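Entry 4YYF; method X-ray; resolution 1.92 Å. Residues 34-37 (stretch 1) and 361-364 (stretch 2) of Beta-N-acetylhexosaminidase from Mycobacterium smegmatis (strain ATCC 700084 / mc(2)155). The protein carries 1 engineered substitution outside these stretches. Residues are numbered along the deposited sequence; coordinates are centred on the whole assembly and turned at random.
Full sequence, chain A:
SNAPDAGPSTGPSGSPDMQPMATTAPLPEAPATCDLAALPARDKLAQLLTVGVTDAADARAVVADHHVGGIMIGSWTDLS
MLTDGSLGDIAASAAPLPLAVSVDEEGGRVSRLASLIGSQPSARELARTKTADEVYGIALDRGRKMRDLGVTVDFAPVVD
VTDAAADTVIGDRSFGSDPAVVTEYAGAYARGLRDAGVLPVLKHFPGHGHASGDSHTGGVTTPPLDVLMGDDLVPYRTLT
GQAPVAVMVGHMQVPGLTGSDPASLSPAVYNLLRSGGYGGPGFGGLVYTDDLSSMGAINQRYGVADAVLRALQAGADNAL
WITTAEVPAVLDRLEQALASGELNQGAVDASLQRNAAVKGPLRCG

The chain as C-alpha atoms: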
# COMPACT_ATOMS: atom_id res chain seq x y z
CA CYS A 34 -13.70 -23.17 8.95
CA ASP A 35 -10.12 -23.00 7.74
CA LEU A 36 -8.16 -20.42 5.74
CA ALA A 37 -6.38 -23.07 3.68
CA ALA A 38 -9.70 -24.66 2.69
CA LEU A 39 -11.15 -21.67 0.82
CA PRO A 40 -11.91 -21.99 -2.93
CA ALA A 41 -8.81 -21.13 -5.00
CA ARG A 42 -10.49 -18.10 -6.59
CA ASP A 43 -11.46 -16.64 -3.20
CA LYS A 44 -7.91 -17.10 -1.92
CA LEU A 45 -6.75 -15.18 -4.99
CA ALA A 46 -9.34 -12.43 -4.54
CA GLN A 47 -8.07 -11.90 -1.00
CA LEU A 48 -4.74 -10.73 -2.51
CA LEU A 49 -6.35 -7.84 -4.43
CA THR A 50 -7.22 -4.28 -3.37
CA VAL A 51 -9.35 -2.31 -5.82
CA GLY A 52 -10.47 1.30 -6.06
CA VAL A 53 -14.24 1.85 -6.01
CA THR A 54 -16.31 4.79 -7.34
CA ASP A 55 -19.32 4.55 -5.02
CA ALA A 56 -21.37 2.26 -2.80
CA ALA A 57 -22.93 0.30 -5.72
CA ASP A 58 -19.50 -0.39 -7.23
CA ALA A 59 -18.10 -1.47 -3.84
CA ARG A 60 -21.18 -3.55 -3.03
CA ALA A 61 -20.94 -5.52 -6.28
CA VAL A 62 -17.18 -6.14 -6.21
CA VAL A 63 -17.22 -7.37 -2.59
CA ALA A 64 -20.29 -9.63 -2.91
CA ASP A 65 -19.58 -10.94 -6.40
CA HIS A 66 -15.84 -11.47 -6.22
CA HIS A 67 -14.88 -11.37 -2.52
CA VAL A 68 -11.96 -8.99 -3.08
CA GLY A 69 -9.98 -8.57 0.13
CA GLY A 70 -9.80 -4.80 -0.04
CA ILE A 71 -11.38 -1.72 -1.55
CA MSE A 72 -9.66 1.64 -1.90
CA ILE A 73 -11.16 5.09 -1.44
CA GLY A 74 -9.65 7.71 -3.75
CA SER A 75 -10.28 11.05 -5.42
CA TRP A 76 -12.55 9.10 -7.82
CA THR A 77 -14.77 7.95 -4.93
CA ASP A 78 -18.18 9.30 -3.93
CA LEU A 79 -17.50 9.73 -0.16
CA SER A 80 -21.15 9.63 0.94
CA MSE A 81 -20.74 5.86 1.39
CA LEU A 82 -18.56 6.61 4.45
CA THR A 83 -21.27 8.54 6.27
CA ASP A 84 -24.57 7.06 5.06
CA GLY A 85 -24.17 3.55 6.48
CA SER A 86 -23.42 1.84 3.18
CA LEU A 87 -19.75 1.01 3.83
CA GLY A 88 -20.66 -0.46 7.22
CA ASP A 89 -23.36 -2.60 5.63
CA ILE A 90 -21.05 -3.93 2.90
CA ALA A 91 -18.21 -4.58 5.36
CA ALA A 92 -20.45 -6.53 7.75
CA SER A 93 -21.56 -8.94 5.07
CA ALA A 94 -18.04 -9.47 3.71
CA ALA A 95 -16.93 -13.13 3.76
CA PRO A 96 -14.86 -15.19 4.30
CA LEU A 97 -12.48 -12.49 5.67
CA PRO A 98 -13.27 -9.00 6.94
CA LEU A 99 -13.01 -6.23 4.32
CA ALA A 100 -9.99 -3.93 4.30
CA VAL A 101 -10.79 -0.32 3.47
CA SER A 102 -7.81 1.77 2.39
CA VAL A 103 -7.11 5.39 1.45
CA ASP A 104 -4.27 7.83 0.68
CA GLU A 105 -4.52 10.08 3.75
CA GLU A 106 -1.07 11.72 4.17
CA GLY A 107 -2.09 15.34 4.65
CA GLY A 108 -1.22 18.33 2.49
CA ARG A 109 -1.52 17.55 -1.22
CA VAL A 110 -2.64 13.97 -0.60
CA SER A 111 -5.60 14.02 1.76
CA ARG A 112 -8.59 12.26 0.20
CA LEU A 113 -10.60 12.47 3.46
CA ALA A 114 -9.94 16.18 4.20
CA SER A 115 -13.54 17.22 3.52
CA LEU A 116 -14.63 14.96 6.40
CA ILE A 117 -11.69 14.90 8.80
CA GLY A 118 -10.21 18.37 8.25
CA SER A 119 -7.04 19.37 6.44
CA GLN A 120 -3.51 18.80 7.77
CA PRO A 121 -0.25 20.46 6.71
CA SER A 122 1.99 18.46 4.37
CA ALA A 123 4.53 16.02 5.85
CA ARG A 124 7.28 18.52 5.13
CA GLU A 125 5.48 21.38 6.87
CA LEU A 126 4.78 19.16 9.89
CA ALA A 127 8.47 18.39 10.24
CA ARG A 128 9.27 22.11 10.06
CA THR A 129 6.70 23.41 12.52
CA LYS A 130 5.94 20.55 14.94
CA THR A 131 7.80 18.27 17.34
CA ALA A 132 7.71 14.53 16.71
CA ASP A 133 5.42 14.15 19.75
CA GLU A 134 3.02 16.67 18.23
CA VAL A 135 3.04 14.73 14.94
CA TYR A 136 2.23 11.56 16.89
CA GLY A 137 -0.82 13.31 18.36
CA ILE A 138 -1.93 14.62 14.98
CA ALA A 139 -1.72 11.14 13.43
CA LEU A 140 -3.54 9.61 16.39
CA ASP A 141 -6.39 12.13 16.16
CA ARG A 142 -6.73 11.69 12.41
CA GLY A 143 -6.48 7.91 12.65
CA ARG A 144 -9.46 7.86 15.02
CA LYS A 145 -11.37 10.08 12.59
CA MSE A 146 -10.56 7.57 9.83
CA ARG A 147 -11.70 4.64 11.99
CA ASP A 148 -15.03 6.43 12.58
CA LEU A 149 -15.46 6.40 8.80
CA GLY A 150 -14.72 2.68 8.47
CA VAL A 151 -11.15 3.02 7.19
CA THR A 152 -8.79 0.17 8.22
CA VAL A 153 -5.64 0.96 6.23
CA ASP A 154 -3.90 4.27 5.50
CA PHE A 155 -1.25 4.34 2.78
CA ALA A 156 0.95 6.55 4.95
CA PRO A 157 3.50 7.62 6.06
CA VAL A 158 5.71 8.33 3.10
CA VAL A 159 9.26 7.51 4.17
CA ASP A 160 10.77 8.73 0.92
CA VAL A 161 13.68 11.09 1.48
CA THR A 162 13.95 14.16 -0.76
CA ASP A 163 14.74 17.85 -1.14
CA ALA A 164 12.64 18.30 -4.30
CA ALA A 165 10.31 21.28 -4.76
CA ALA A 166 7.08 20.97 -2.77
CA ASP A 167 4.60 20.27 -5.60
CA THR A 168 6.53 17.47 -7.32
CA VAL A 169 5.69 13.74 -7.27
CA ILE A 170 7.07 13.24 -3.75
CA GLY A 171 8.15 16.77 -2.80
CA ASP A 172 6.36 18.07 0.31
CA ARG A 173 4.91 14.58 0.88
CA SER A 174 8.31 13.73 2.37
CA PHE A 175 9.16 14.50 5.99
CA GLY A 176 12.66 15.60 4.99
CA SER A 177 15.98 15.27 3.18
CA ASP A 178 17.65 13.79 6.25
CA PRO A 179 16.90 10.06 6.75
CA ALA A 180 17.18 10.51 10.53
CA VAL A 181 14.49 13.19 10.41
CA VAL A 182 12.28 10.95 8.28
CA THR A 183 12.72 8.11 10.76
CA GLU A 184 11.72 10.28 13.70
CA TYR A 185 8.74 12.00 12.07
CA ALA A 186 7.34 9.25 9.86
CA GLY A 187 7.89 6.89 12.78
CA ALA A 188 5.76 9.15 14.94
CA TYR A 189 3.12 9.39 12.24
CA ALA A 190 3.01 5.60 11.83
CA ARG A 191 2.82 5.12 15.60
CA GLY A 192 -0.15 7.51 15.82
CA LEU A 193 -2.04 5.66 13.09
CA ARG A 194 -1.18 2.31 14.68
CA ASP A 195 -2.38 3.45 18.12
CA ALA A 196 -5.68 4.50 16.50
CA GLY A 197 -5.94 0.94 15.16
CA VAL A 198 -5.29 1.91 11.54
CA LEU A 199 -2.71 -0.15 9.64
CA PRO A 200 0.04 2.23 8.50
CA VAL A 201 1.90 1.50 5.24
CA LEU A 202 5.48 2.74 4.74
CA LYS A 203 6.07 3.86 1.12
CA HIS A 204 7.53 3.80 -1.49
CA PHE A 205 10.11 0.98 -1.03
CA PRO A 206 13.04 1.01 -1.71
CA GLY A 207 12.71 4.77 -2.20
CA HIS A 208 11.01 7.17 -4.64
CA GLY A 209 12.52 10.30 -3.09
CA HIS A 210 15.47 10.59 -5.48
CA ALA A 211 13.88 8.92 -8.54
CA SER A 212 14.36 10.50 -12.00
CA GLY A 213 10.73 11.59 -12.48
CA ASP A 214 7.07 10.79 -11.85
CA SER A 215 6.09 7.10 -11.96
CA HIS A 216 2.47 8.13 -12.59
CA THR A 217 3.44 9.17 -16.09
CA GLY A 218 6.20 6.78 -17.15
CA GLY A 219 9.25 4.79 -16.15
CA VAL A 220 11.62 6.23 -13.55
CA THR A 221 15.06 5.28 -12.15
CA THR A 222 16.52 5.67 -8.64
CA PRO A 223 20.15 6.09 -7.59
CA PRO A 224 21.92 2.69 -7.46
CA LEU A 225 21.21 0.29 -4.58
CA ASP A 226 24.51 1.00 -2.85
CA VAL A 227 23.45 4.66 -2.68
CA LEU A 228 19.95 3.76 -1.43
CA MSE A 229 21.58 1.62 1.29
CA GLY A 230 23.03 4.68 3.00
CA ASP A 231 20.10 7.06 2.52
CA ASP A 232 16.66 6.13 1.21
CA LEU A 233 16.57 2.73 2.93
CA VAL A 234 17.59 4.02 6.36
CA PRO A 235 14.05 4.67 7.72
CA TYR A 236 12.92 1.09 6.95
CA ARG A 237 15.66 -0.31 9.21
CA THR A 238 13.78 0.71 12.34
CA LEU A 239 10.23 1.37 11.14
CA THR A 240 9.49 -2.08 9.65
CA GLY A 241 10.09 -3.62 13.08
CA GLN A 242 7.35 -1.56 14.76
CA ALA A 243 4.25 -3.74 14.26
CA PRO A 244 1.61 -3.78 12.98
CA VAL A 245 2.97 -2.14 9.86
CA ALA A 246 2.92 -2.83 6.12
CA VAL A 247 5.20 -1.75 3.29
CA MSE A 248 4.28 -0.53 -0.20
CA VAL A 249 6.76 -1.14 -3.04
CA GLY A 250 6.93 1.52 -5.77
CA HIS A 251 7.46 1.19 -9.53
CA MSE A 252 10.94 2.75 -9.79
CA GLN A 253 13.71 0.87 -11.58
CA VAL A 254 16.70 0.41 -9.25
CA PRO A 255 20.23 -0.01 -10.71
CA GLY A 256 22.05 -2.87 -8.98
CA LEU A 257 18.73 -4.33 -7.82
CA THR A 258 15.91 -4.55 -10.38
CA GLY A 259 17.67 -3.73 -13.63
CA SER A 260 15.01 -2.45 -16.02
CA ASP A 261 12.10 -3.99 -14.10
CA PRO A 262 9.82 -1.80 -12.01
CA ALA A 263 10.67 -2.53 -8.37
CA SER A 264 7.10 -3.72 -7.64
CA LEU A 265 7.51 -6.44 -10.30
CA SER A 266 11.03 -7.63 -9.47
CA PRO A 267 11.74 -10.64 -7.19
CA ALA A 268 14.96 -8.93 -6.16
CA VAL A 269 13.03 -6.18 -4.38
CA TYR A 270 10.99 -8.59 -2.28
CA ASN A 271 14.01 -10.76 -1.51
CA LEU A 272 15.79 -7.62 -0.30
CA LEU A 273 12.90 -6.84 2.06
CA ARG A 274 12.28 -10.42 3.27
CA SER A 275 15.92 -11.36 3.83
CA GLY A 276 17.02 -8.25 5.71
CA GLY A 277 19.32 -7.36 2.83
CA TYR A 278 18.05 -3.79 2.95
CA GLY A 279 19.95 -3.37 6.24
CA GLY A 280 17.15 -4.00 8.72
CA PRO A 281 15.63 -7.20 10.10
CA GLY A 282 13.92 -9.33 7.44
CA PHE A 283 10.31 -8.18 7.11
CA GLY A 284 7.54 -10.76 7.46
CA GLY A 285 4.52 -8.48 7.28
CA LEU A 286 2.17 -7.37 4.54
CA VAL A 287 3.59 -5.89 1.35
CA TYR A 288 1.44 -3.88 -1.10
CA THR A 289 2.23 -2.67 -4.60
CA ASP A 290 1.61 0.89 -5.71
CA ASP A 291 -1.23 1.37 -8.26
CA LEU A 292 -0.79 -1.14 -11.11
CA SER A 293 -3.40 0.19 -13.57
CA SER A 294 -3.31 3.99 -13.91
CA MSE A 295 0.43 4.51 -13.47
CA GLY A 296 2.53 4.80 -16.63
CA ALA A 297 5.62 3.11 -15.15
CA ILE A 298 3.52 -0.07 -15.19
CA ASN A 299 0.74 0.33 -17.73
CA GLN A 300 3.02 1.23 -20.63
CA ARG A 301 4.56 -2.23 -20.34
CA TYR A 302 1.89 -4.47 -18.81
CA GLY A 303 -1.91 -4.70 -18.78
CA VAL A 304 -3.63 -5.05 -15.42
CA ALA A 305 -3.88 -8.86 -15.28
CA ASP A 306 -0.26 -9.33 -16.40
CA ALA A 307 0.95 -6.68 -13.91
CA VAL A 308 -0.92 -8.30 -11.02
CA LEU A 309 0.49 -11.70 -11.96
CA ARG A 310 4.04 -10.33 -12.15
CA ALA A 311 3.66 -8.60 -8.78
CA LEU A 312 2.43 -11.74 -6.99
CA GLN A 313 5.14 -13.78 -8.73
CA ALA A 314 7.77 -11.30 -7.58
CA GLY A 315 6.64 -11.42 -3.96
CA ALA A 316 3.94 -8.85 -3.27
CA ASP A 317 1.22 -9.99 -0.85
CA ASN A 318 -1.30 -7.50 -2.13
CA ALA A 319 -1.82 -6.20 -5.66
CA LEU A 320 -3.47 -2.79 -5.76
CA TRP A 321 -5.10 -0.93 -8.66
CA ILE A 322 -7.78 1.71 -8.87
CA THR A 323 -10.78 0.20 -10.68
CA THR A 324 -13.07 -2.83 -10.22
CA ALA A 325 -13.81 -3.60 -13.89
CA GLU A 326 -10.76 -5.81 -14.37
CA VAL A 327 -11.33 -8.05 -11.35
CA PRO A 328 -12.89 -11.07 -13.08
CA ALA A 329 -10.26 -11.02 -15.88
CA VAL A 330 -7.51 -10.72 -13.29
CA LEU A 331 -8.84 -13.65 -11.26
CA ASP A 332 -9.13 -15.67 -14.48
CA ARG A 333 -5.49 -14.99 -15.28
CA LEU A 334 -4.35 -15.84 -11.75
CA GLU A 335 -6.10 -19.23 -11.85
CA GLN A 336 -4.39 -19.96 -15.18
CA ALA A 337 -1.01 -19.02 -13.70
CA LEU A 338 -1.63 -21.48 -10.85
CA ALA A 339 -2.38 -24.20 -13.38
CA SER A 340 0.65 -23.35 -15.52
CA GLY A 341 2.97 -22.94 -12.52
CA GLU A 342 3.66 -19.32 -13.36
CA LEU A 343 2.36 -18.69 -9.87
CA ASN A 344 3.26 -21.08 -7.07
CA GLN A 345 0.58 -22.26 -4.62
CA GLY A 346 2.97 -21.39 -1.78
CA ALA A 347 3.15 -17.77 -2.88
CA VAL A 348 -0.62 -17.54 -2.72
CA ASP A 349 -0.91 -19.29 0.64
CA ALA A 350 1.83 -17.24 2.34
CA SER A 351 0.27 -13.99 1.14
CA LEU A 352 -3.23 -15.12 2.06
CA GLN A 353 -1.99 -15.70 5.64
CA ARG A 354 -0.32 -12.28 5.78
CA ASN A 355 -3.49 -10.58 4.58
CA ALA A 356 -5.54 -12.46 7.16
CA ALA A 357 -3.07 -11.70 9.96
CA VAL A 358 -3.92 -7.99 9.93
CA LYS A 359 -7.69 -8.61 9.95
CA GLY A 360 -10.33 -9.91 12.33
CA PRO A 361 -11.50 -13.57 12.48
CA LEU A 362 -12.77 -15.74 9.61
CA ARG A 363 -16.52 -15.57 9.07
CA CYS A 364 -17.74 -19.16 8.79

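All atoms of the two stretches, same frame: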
# COMPACT_ATOMS: atom_id res chain seq x y z
N CYS A 34 -14.35 -23.11 10.25
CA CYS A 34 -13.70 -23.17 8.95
C CYS A 34 -12.21 -22.84 9.00
O CYS A 34 -11.66 -22.49 10.05
CB CYS A 34 -14.41 -22.29 7.92
SG CYS A 34 -14.51 -20.54 8.38
N ASP A 35 -11.57 -22.93 7.84
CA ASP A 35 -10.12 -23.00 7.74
C ASP A 35 -9.64 -22.21 6.53
O ASP A 35 -10.12 -22.40 5.41
CB ASP A 35 -9.72 -24.48 7.63
CG ASP A 35 -8.26 -24.68 7.30
OD1 ASP A 35 -7.43 -23.79 7.59
OD2 ASP A 35 -7.94 -25.75 6.74
N LEU A 36 -8.70 -21.29 6.78
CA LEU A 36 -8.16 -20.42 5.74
C LEU A 36 -7.67 -21.19 4.52
O LEU A 36 -7.92 -20.81 3.38
CB LEU A 36 -7.02 -19.59 6.33
CG LEU A 36 -6.58 -18.34 5.60
CD1 LEU A 36 -7.71 -17.32 5.58
CD2 LEU A 36 -5.33 -17.76 6.27
N ALA A 37 -6.97 -22.29 4.76
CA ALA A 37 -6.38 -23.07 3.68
C ALA A 37 -7.42 -23.81 2.83
O ALA A 37 -7.12 -24.27 1.73
CB ALA A 37 -5.35 -24.06 4.23
N PRO A 361 -11.33 -12.12 12.67
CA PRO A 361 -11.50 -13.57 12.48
C PRO A 361 -12.23 -13.96 11.20
O PRO A 361 -12.99 -13.14 10.64
CB PRO A 361 -12.36 -13.98 13.69
CG PRO A 361 -12.27 -12.84 14.67
CD PRO A 361 -12.09 -11.62 13.83
N LEU A 362 -12.02 -15.19 10.74
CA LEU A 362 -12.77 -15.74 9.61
C LEU A 362 -14.26 -15.73 9.93
O LEU A 362 -14.66 -15.92 11.08
CB LEU A 362 -12.34 -17.18 9.32
CG LEU A 362 -11.16 -17.42 8.39
CD1 LEU A 362 -10.75 -18.89 8.41
CD2 LEU A 362 -11.51 -16.99 6.97
N ARG A 363 -15.08 -15.51 8.91
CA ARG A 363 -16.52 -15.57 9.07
C ARG A 363 -17.05 -16.84 8.42
O ARG A 363 -17.20 -16.92 7.20
CB ARG A 363 -17.17 -14.32 8.48
CG ARG A 363 -16.83 -13.06 9.27
CD ARG A 363 -16.54 -11.85 8.38
NE ARG A 363 -16.33 -10.64 9.17
CZ ARG A 363 -16.81 -9.44 8.86
NH1 ARG A 363 -17.52 -9.27 7.75
NH2 ARG A 363 -16.57 -8.42 9.67
N CYS A 364 -17.32 -17.85 9.25
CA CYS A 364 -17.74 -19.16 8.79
C CYS A 364 -19.26 -19.23 8.65
O CYS A 364 -19.78 -19.60 7.60
CB CYS A 364 -17.26 -20.25 9.76
SG CYS A 364 -15.49 -20.17 10.13

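A covalent link between distant parts of a chain is often accompanied by a small apolar contact, and the pairing of residues 34-37 with 361-364 is a compact example. At its centre lies L362, whose CA-to-CB bond points toward the other stretch. Its CD2 sits 4.1 Å from CD1 of L36, a van der Waals contact between methyl groups. L36 starts out sideways, but the end of its side chain comes nearer. The other methyl of L362 lies against backbone: its CD1 is 3.6 Å from N of L36 and 4.0 Å from C of D35. That same CD1 lies 4.1 Å from SG of C34, so the leucine bridges the apolar patch and the disulfide.

The disulfide joins C34 SG to C364 SG at 2.0 Å, with a chi3 of -79°, close to the right angle such bonds favour. C34 adopts the p rotamer and C364 the m rotamer, and the CA atoms of C34 and C364 stand 5.7 Å apart. No hydrogen bond crosses between the stretches; the link is one disulfide plus van der Waals packing.

Toward the polar edge, the CA-to-CB bonds of D35 and R363 point away from the opposite stretch. D35 instead serves its own stretch, its OD1 accepting a weak hydrogen bond from A37 N at 3.2 Å, across the start of a 3-10 segment, while R363 NH1 is hydrogen-bonded elsewhere in the structure.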